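Local structure of HTPA Reductase (Selaginella moellendorffii, 5U5I) at residues 138-143 with 176-181; 148-153 with 180-185; 157-162 with 191-196. The protein probably catalyses the NAD(P)H-dependent reduction of 4-hydroxy-tetrahydrodipicolinate to tetrahydrodipicolinate, a step of lysine biosynthesis by the diaminopimelate pathway. All coordinates share one frame; numbering follows the deposited sequence.

Contact 1 (138-143 with 176-181)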
loop_
_atom_site.group_PDB
_atom_site.type_symbol
_atom_site.label_atom_id
_atom_site.label_comp_id
_atom_site.label_asym_id
_atom_site.label_seq_id
_atom_site.Cartn_x
_atom_site.Cartn_y
_atom_site.Cartn_z
ATOM N N ALA B 138 -0.427 -4.711 0.841
ATOM C CA ALA B 138 -0.821 -3.352 1.237
ATOM C C ALA B 138 -1.645 -2.662 0.154
ATOM O O ALA B 138 -2.607 -1.963 0.464
ATOM C CB ALA B 138 0.396 -2.486 1.587
HETATM N N MSE B 139 -1.243 -2.856 -1.100
HETATM C CA MSE B 139 -1.937 -2.283 -2.252
HETATM C C MSE B 139 -3.277 -2.943 -2.450
HETATM O O MSE B 139 -4.250 -2.258 -2.719
HETATM C CB MSE B 139 -1.114 -2.388 -3.537
HETATM C CG MSE B 139 0.222 -1.651 -3.492
HETATM SE SE MSE B 139 -0.016 0.309 -3.396
HETATM C CE MSE B 139 -0.047 0.509 -1.433
ATOM N N GLU B 140 -3.335 -4.270 -2.312
ATOM C CA GLU B 140 -4.588 -5.014 -2.418
ATOM C C GLU B 140 -5.560 -4.667 -1.280
ATOM O O GLU B 140 -6.763 -4.594 -1.489
ATOM C CB GLU B 140 -4.309 -6.533 -2.467
ATOM C CG GLU B 140 -5.521 -7.453 -2.651
ATOM C CD GLU B 140 -6.377 -7.186 -3.908
ATOM O OE1 GLU B 140 -5.984 -6.418 -4.830
ATOM O OE2 GLU B 140 -7.486 -7.779 -3.989
ATOM N N ILE B 141 -5.028 -4.482 -0.080
ATOM C CA ILE B 141 -5.825 -4.022 1.068
ATOM C C ILE B 141 -6.473 -2.661 0.796
ATOM O O ILE B 141 -7.646 -2.480 1.110
ATOM C CB ILE B 141 -4.962 -3.962 2.353
ATOM C CG1 ILE B 141 -4.765 -5.379 2.910
ATOM C CG2 ILE B 141 -5.577 -3.055 3.427
ATOM C CD1 ILE B 141 -3.563 -5.516 3.834
HETATM N N MSE B 142 -5.699 -1.731 0.227
HETATM C CA MSE B 142 -6.169 -0.388 -0.108
HETATM C C MSE B 142 -7.306 -0.465 -1.103
HETATM O O MSE B 142 -8.318 0.237 -0.949
HETATM C CB MSE B 142 -5.020 0.455 -0.680
HETATM C CG MSE B 142 -5.354 1.941 -0.767
HETATM SE SE MSE B 142 -3.703 3.047 -0.853
HETATM C CE MSE B 142 -3.070 2.532 -2.643
ATOM N N ALA B 143 -7.146 -1.316 -2.119
ATOM C CA ALA B 143 -8.151 -1.513 -3.169
ATOM C C ALA B 143 -9.436 -2.213 -2.714
ATOM O O ALA B 143 -10.512 -1.861 -3.194
ATOM C CB ALA B 143 -7.548 -2.266 -4.341
ATOM N N ILE B 176 -0.655 -3.886 -10.224
ATOM C CA ILE B 176 -1.486 -3.174 -11.203
ATOM C C ILE B 176 -2.955 -3.602 -11.131
ATOM O O ILE B 176 -3.846 -2.769 -11.252
ATOM C CB ILE B 176 -0.919 -3.354 -12.633
ATOM C CG1 ILE B 176 0.368 -2.531 -12.778
ATOM C CG2 ILE B 176 -1.919 -2.923 -13.700
ATOM C CD1 ILE B 176 1.262 -3.007 -13.909
ATOM N N SER B 177 -3.193 -4.891 -10.924
ATOM C CA SER B 177 -4.542 -5.427 -10.692
ATOM C C SER B 177 -5.273 -4.700 -9.528
ATOM O O SER B 177 -6.458 -4.324 -9.644
ATOM C CB SER B 177 -4.451 -6.938 -10.432
ATOM O OG SER B 177 -5.724 -7.532 -10.352
ATOM N N SER B 178 -4.553 -4.491 -8.425
ATOM C CA SER B 178 -5.077 -3.720 -7.284
ATOM C C SER B 178 -5.319 -2.255 -7.653
ATOM O O SER B 178 -6.346 -1.669 -7.306
ATOM C CB SER B 178 -4.109 -3.794 -6.101
ATOM O OG SER B 178 -3.816 -5.140 -5.764
ATOM N N LEU B 179 -4.374 -1.671 -8.373
ATOM C CA LEU B 179 -4.488 -0.279 -8.776
ATOM C C LEU B 179 -5.686 -0.029 -9.687
ATOM O O LEU B 179 -6.344 1.016 -9.554
ATOM C CB LEU B 179 -3.184 0.201 -9.407
ATOM C CG LEU B 179 -2.029 0.291 -8.400
ATOM C CD1 LEU B 179 -0.740 0.628 -9.124
ATOM C CD2 LEU B 179 -2.301 1.298 -7.288
ATOM N N ARG B 180 -5.995 -0.982 -10.573
ATOM C CA ARG B 180 -7.228 -0.919 -11.377
ATOM C C ARG B 180 -8.502 -0.888 -10.518
ATOM O O ARG B 180 -9.433 -0.142 -10.829
ATOM C CB ARG B 180 -7.298 -2.045 -12.437
ATOM C CG ARG B 180 -6.431 -1.772 -13.669
ATOM C CD ARG B 180 -6.703 -2.707 -14.843
ATOM N NE ARG B 180 -6.156 -4.028 -14.574
ATOM C CZ ARG B 180 -5.049 -4.561 -15.101
ATOM N NH1 ARG B 180 -4.301 -3.929 -16.014
ATOM N NH2 ARG B 180 -4.697 -5.780 -14.713
ATOM N N LYS B 181 -8.526 -1.667 -9.435
ATOM C CA LYS B 181 -9.631 -1.613 -8.459
ATOM C C LYS B 181 -9.691 -0.284 -7.697
ATOM O O LYS B 181 -10.760 0.120 -7.233
ATOM C CB LYS B 181 -9.538 -2.758 -7.445
ATOM C CG LYS B 181 -9.944 -4.127 -7.962
ATOM C CD LYS B 181 -9.416 -5.198 -7.016
ATOM C CE LYS B 181 -10.081 -6.532 -7.243
ATOM N NZ LYS B 181 -9.410 -7.596 -6.438
#

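Contact 2 (148-153 with 180-185)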
loop_
_atom_site.group_PDB
_atom_site.type_symbol
_atom_site.label_atom_id
_atom_site.label_comp_id
_atom_site.label_asym_id
_atom_site.label_seq_id
_atom_site.Cartn_x
_atom_site.Cartn_y
_atom_site.Cartn_z
ATOM N N GLY B 148 -11.929 2.466 -6.055
ATOM C CA GLY B 148 -12.025 3.729 -6.762
ATOM C C GLY B 148 -11.383 4.947 -6.121
ATOM O O GLY B 148 -11.520 6.037 -6.657
ATOM N N ALA B 149 -10.637 4.776 -5.022
ATOM C CA ALA B 149 -10.090 5.913 -4.256
ATOM C C ALA B 149 -9.188 6.846 -5.071
ATOM O O ALA B 149 -9.071 8.035 -4.742
ATOM C CB ALA B 149 -9.353 5.429 -3.021
ATOM N N PHE B 150 -8.563 6.306 -6.116
ATOM C CA PHE B 150 -7.685 7.067 -7.003
ATOM C C PHE B 150 -8.285 7.220 -8.410
ATOM O O PHE B 150 -7.547 7.376 -9.395
ATOM C CB PHE B 150 -6.302 6.386 -7.059
ATOM C CG PHE B 150 -5.519 6.492 -5.778
ATOM C CD1 PHE B 150 -5.777 5.633 -4.711
ATOM C CD2 PHE B 150 -4.524 7.448 -5.636
ATOM C CE1 PHE B 150 -5.057 5.729 -3.532
ATOM C CE2 PHE B 150 -3.798 7.545 -4.466
ATOM C CZ PHE B 150 -4.061 6.682 -3.417
ATOM N N SER B 151 -9.618 7.215 -8.500
ATOM C CA SER B 151 -10.313 7.347 -9.780
ATOM C C SER B 151 -9.962 8.684 -10.407
ATOM O O SER B 151 -9.916 9.706 -9.710
ATOM C CB SER B 151 -11.826 7.225 -9.597
ATOM O OG SER B 151 -12.493 7.373 -10.837
ATOM N N GLY B 152 -9.658 8.665 -11.706
ATOM C CA GLY B 152 -9.203 9.858 -12.423
ATOM C C GLY B 152 -7.700 10.115 -12.414
ATOM O O GLY B 152 -7.217 10.910 -13.211
ATOM N N TYR B 153 -6.947 9.454 -11.532
ATOM C CA TYR B 153 -5.489 9.628 -11.491
ATOM C C TYR B 153 -4.826 8.893 -12.663
ATOM O O TYR B 153 -5.420 8.008 -13.284
ATOM C CB TYR B 153 -4.884 9.148 -10.152
ATOM C CG TYR B 153 -5.038 10.101 -8.972
ATOM C CD1 TYR B 153 -6.265 10.704 -8.674
ATOM C CD2 TYR B 153 -3.959 10.371 -8.129
ATOM C CE1 TYR B 153 -6.405 11.566 -7.589
ATOM C CE2 TYR B 153 -4.085 11.229 -7.046
ATOM C CZ TYR B 153 -5.310 11.827 -6.780
ATOM O OH TYR B 153 -5.436 12.671 -5.710
ATOM N N ARG B 180 -5.995 -0.982 -10.573
ATOM C CA ARG B 180 -7.228 -0.919 -11.377
ATOM C C ARG B 180 -8.502 -0.888 -10.518
ATOM O O ARG B 180 -9.433 -0.142 -10.829
ATOM C CB ARG B 180 -7.298 -2.045 -12.437
ATOM C CG ARG B 180 -6.431 -1.772 -13.669
ATOM C CD ARG B 180 -6.703 -2.707 -14.843
ATOM N NE ARG B 180 -6.156 -4.028 -14.574
ATOM C CZ ARG B 180 -5.049 -4.561 -15.101
ATOM N NH1 ARG B 180 -4.301 -3.929 -16.014
ATOM N NH2 ARG B 180 -4.697 -5.780 -14.713
ATOM N N LYS B 181 -8.526 -1.667 -9.435
ATOM C CA LYS B 181 -9.631 -1.613 -8.459
ATOM C C LYS B 181 -9.691 -0.284 -7.697
ATOM O O LYS B 181 -10.760 0.120 -7.233
ATOM C CB LYS B 181 -9.538 -2.758 -7.445
ATOM C CG LYS B 181 -9.944 -4.127 -7.962
ATOM C CD LYS B 181 -9.416 -5.198 -7.016
ATOM C CE LYS B 181 -10.081 -6.532 -7.243
ATOM N NZ LYS B 181 -9.410 -7.596 -6.438
ATOM N N LEU B 182 -8.532 0.356 -7.548
ATOM C CA LEU B 182 -8.424 1.723 -7.025
ATOM C C LEU B 182 -8.844 2.835 -7.999
ATOM O O LEU B 182 -8.794 4.009 -7.630
ATOM C CB LEU B 182 -6.996 1.973 -6.492
ATOM C CG LEU B 182 -6.711 1.225 -5.182
ATOM C CD1 LEU B 182 -5.220 1.018 -4.942
ATOM C CD2 LEU B 182 -7.354 1.946 -3.996
ATOM N N GLY B 183 -9.249 2.476 -9.220
ATOM C CA GLY B 183 -9.766 3.427 -10.209
ATOM C C GLY B 183 -8.782 3.860 -11.292
ATOM O O GLY B 183 -9.096 4.749 -12.095
ATOM N N LEU B 184 -7.593 3.253 -11.322
ATOM C CA LEU B 184 -6.616 3.573 -12.353
ATOM C C LEU B 184 -6.961 2.807 -13.630
ATOM O O LEU B 184 -7.387 1.656 -13.572
ATOM C CB LEU B 184 -5.187 3.248 -11.900
ATOM C CG LEU B 184 -4.480 4.211 -10.943
ATOM C CD1 LEU B 184 -4.508 5.635 -11.482
ATOM C CD2 LEU B 184 -5.052 4.162 -9.535
ATOM N N ASP B 185 -6.803 3.474 -14.773
ATOM C CA ASP B 185 -6.999 2.870 -16.089
ATOM C C ASP B 185 -5.614 2.637 -16.700
ATOM O O ASP B 185 -4.899 3.600 -17.020
ATOM C CB ASP B 185 -7.841 3.785 -16.986
ATOM C CG ASP B 185 -8.054 3.211 -18.384
ATOM O OD1 ASP B 185 -8.113 1.968 -18.517
ATOM O OD2 ASP B 185 -8.167 4.003 -19.356
#

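Contact 3 (157-162 with 191-196)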
loop_
_atom_site.group_PDB
_atom_site.type_symbol
_atom_site.label_atom_id
_atom_site.label_comp_id
_atom_site.label_asym_id
_atom_site.label_seq_id
_atom_site.Cartn_x
_atom_site.Cartn_y
_atom_site.Cartn_z
ATOM N N VAL B 157 3.980 2.879 -14.565
ATOM C CA VAL B 157 4.688 1.744 -13.946
ATOM C C VAL B 157 5.933 1.437 -14.765
ATOM O O VAL B 157 5.843 1.159 -15.963
ATOM C CB VAL B 157 3.823 0.468 -13.860
ATOM C CG1 VAL B 157 4.598 -0.668 -13.186
ATOM C CG2 VAL B 157 2.523 0.746 -13.124
ATOM N N THR B 158 7.089 1.495 -14.115
ATOM C CA THR B 158 8.342 1.161 -14.764
ATOM C C THR B 158 9.086 0.086 -13.948
ATOM O O THR B 158 9.062 0.072 -12.712
ATOM C CB THR B 158 9.198 2.413 -15.083
ATOM O OG1 THR B 158 10.463 2.002 -15.619
ATOM C CG2 THR B 158 9.450 3.268 -13.863
ATOM N N GLU B 159 9.732 -0.817 -14.670
ATOM C CA GLU B 159 10.194 -2.075 -14.101
ATOM C C GLU B 159 11.525 -2.478 -14.754
ATOM O O GLU B 159 11.680 -2.377 -15.969
ATOM C CB GLU B 159 9.083 -3.102 -14.321
ATOM C CG GLU B 159 9.312 -4.490 -13.778
ATOM C CD GLU B 159 9.833 -5.447 -14.839
ATOM O OE1 GLU B 159 11.041 -5.407 -15.138
ATOM O OE2 GLU B 159 9.034 -6.242 -15.379
ATOM N N SER B 160 12.477 -2.921 -13.932
ATOM C CA SER B 160 13.800 -3.323 -14.399
ATOM C C SER B 160 14.269 -4.635 -13.764
ATOM O O SER B 160 14.341 -4.753 -12.542
ATOM C CB SER B 160 14.826 -2.220 -14.140
ATOM O OG SER B 160 16.112 -2.604 -14.589
ATOM N N HIS B 161 14.589 -5.598 -14.630
ATOM C CA HIS B 161 15.166 -6.885 -14.265
ATOM C C HIS B 161 16.339 -7.165 -15.226
ATOM O O HIS B 161 16.526 -6.463 -16.232
ATOM C CB HIS B 161 14.118 -8.008 -14.392
ATOM C CG HIS B 161 13.116 -8.055 -13.279
ATOM N ND1 HIS B 161 12.060 -7.173 -13.183
ATOM C CD2 HIS B 161 12.999 -8.895 -12.222
ATOM C CE1 HIS B 161 11.348 -7.452 -12.105
ATOM N NE2 HIS B 161 11.893 -8.498 -11.506
ATOM N N GLN B 162 17.120 -8.193 -14.908
ATOM C CA GLN B 162 18.202 -8.645 -15.786
ATOM C C GLN B 162 17.692 -8.942 -17.204
ATOM O O GLN B 162 16.561 -9.414 -17.377
ATOM C CB GLN B 162 18.977 -9.838 -15.186
ATOM C CG GLN B 162 18.226 -11.160 -15.013
ATOM C CD GLN B 162 17.320 -11.227 -13.787
ATOM O OE1 GLN B 162 17.458 -10.459 -12.830
ATOM N NE2 GLN B 162 16.371 -12.152 -13.822
ATOM N N VAL B 191 3.255 -1.118 -19.059
ATOM C CA VAL B 191 4.426 -1.179 -18.179
ATOM C C VAL B 191 5.659 -0.954 -19.042
ATOM O O VAL B 191 5.780 -1.528 -20.126
ATOM C CB VAL B 191 4.568 -2.511 -17.406
ATOM C CG1 VAL B 191 5.819 -2.490 -16.531
ATOM C CG2 VAL B 191 3.350 -2.768 -16.532
ATOM N N GLU B 192 6.543 -0.089 -18.561
ATOM C CA GLU B 192 7.789 0.216 -19.245
ATOM C C GLU B 192 8.836 -0.770 -18.752
ATOM O O GLU B 192 9.182 -0.773 -17.569
ATOM C CB GLU B 192 8.193 1.652 -18.937
ATOM C CG GLU B 192 9.323 2.193 -19.795
ATOM C CD GLU B 192 9.187 3.683 -20.080
ATOM O OE1 GLU B 192 8.536 4.405 -19.279
ATOM O OE2 GLU B 192 9.736 4.136 -21.110
ATOM N N LEU B 193 9.311 -1.626 -19.654
ATOM C CA LEU B 193 10.285 -2.662 -19.311
ATOM C C LEU B 193 11.681 -2.173 -19.643
ATOM O O LEU B 193 12.086 -2.192 -20.805
ATOM C CB LEU B 193 9.988 -3.966 -20.068
ATOM C CG LEU B 193 8.642 -4.668 -19.833
ATOM C CD1 LEU B 193 8.606 -5.992 -20.589
ATOM C CD2 LEU B 193 8.367 -4.905 -18.360
ATOM N N VAL B 194 12.413 -1.724 -18.629
ATOM C CA VAL B 194 13.800 -1.315 -18.814
ATOM C C VAL B 194 14.654 -2.576 -18.790
ATOM O O VAL B 194 14.691 -3.278 -17.784
ATOM C CB VAL B 194 14.254 -0.309 -17.740
ATOM C CG1 VAL B 194 15.735 0.020 -17.892
ATOM C CG2 VAL B 194 13.414 0.962 -17.832
ATOM N N ARG B 195 15.293 -2.870 -19.921
ATOM C CA ARG B 195 16.174 -4.033 -20.073
ATOM C C ARG B 195 17.582 -3.738 -20.633
ATOM O O ARG B 195 18.420 -4.645 -20.667
ATOM C CB ARG B 195 15.475 -5.076 -20.953
ATOM C CG ARG B 195 14.231 -5.695 -20.329
ATOM C CD ARG B 195 14.596 -6.575 -19.142
ATOM N NE ARG B 195 13.446 -7.261 -18.554
ATOM C CZ ARG B 195 12.537 -6.707 -17.744
ATOM N NH1 ARG B 195 12.580 -5.409 -17.422
ATOM N NH2 ARG B 195 11.546 -7.462 -17.265
ATOM N N ASP B 196 17.850 -2.496 -21.048
ATOM C CA ASP B 196 19.167 -2.095 -21.553
ATOM C C ASP B 196 20.053 -1.688 -20.363
ATOM O O ASP B 196 19.677 -0.780 -19.619
ATOM C CB ASP B 196 19.017 -0.929 -22.539
ATOM C CG ASP B 196 20.337 -0.507 -23.167
ATOM O OD1 ASP B 196 21.294 -0.219 -22.415
ATOM O OD2 ASP B 196 20.422 -0.439 -24.419
#

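Contact 1 (138-143 with 176-181)
Ser-178 faces helix 138-143 squarely, and its hydroxyl gives a 2.7 Å hydrogen bond from OG to Glu-140 OE1. The acceptor uses its anti lone pair, on the side turned from the other carboxylate oxygen. OE2 is engaged separately: its syn lone pair receives Lys-181 NZ at 3.1 Å, a hydrogen-bonded salt bridge. One carboxylate is thus held by both its oxygens, which limits its rotation. It gets there because the Glu-140 chain starts anti to its backbone N (chi1 -177°) and then bends at chi2 (57°), bringing a side chain that leaves its helix obliquely round to the neighbouring one. Lys-181 remains extended beyond CG; its chain crosses that of Glu-140 at an angle, with NZ at the carboxylate.

Behind these polar groups the packing depends on small groups. Ala-143 CB rests 3.3 Å from Ser-178 O and 3.7 Å from Lys-181 CB, filling the step between residues one turn apart. On the other side of Glu-140 in sequence, the carbonyl O of Met-139 lies 3.7 Å from Ser-178 CB. With such short side chains between them, the segment axes approach to 8.3 Å, at an angle of 19° between their N-to-C directions.

The pair belongs to helices 130-145 and 170-181, which run nearly parallel here. Helix 170-181 lays Ile-176 and Leu-179 on strand 154-161, whereas helix 130-145 packs Met-139, here selenomethionine, against its counterpart Met-139 of the second subunit, placing this contact between sheet and dimer interface.

Contact 2 (148-153 with 180-185)
Phe-150 and Leu-182 lie side by side and point the same way, with Leu-182 CD2 near the plane of the phenyl ring at its edge, 4.1 Å from Phe-150 CD1. The same methyl reaches Ala-149 CB, so it fills the notch between two consecutive side chains. Leu-184 supplies the next pair of bumps. Its CD2 sits 3.6 Å from Phe-150 CB, while Leu-184 CD1 lies 3.8 Å from Tyr-153 CB and 3.1 Å from Tyr-153 O, so the forked end straddles the residues at the two ends of the turn 150-153. Within that turn Phe-150 CD2 lies over one face of the Tyr-153 ring, offset toward its rim, and Tyr-153 CD2 in turn lies in the plane of the Phe-150 ring, at its edge.

The backbones fit just as closely. Gly-183 offers no side chain, and its CA comes within 4.0 Å of Ser-151 CA; the place a beta carbon would take is already filled by the backbone of 148-151. Two hydrogen bonds close the seam: Gly-148 N to Lys-181 O at 2.9 Å, on an in-plane lone pair and nearly straight (166°), and Phe-150 N to Leu-182 O at 2.8 Å, more bent (145°).

Within the chain, Phe-150 meets the Phe-230 ring edge-to-face; Gln-131 of the second subunit gives a hydrogen bond from NE2 to Ala-149 O.

Gly-183 has positive phi (101°) and follows the helix with two bonds back into its last turn. This is the Schellman motif of a helix C-terminus, here fitted against two overlapping beta turns, type I over 148-151 and type II over 150-153.

Contact 3 (157-162 with 191-196)
Two torsions set the Glu-159 carboxylate against Arg-195: CG stands anti to the backbone N (chi1 -178°), and a bend at chi2 (-97°) turns the acid along the sheet. Arg-195 also folds, its chain bent at chi2, and NH1 meets Glu-159 OE1 at 2.8 Å. This salt bridge reaches OE1 on its syn side but out of the carboxylate plane, the two flat groups being 34° apart; NH2 adds only weak bonds. His-161 ND1 donates to the same OE1, also at 2.8 Å, from above the carboxylate plane, on the face opposite NH1. His-161 CB covers the guanidinium over its centre.

Beneath these groups the backbones pair as parallel strands: Glu-192 N bonds Val-157 O at 3.0 Å, Glu-159 N bonds Glu-192 O at 3.0 Å, and Val-194 N bonds Glu-159 O at 2.8 Å. Strand 192-194, an outermost strand of its four-stranded sheet within the chain, returns here through helix 170-181 in a beta-alpha-beta unit. Thr-158, Ser-160, Glu-192 and Val-194 share one face, Glu-159 and Leu-193 the other.

Val-157 CG1 and Val-191 CG1 touch at 4.0 Å, and both valines pack on Ile-176 of that helix. Arg-195 is further fixed by hydrogen bonds from NE to Lys-165 O and, from above the carbonyl plane, from NH1 to Val-194 O; Glu-159 OE2 accepts from Ser-169 N. The Gln-162 side chain lies about 6 Å from the bound NAD.

In the fold
All three contacts lie within the C-terminal part of this DapB-family protein and are built from consecutive elements and the loops between them: helix 130-145, strand 154-161, helix 170-181 and strand 192-194. The first segments come in the order 138-143, 148-153, 157-162, and their partners follow in the same order. Contacts 1 and 2 have centres 9 Å apart and share Arg-180 and Lys-181; Leu-182 packs on Met-142 and Ala-143, and both contacts touch the second subunit. The centre of contact 3 is about 21 Å from that of contact 1 and about 23 Å from that of contact 2. Ile-176 bridges contacts 1 and 3, linking the helix pair, of which helix 130-145 faces the second subunit, to a sheet that reaches toward the bound NAD.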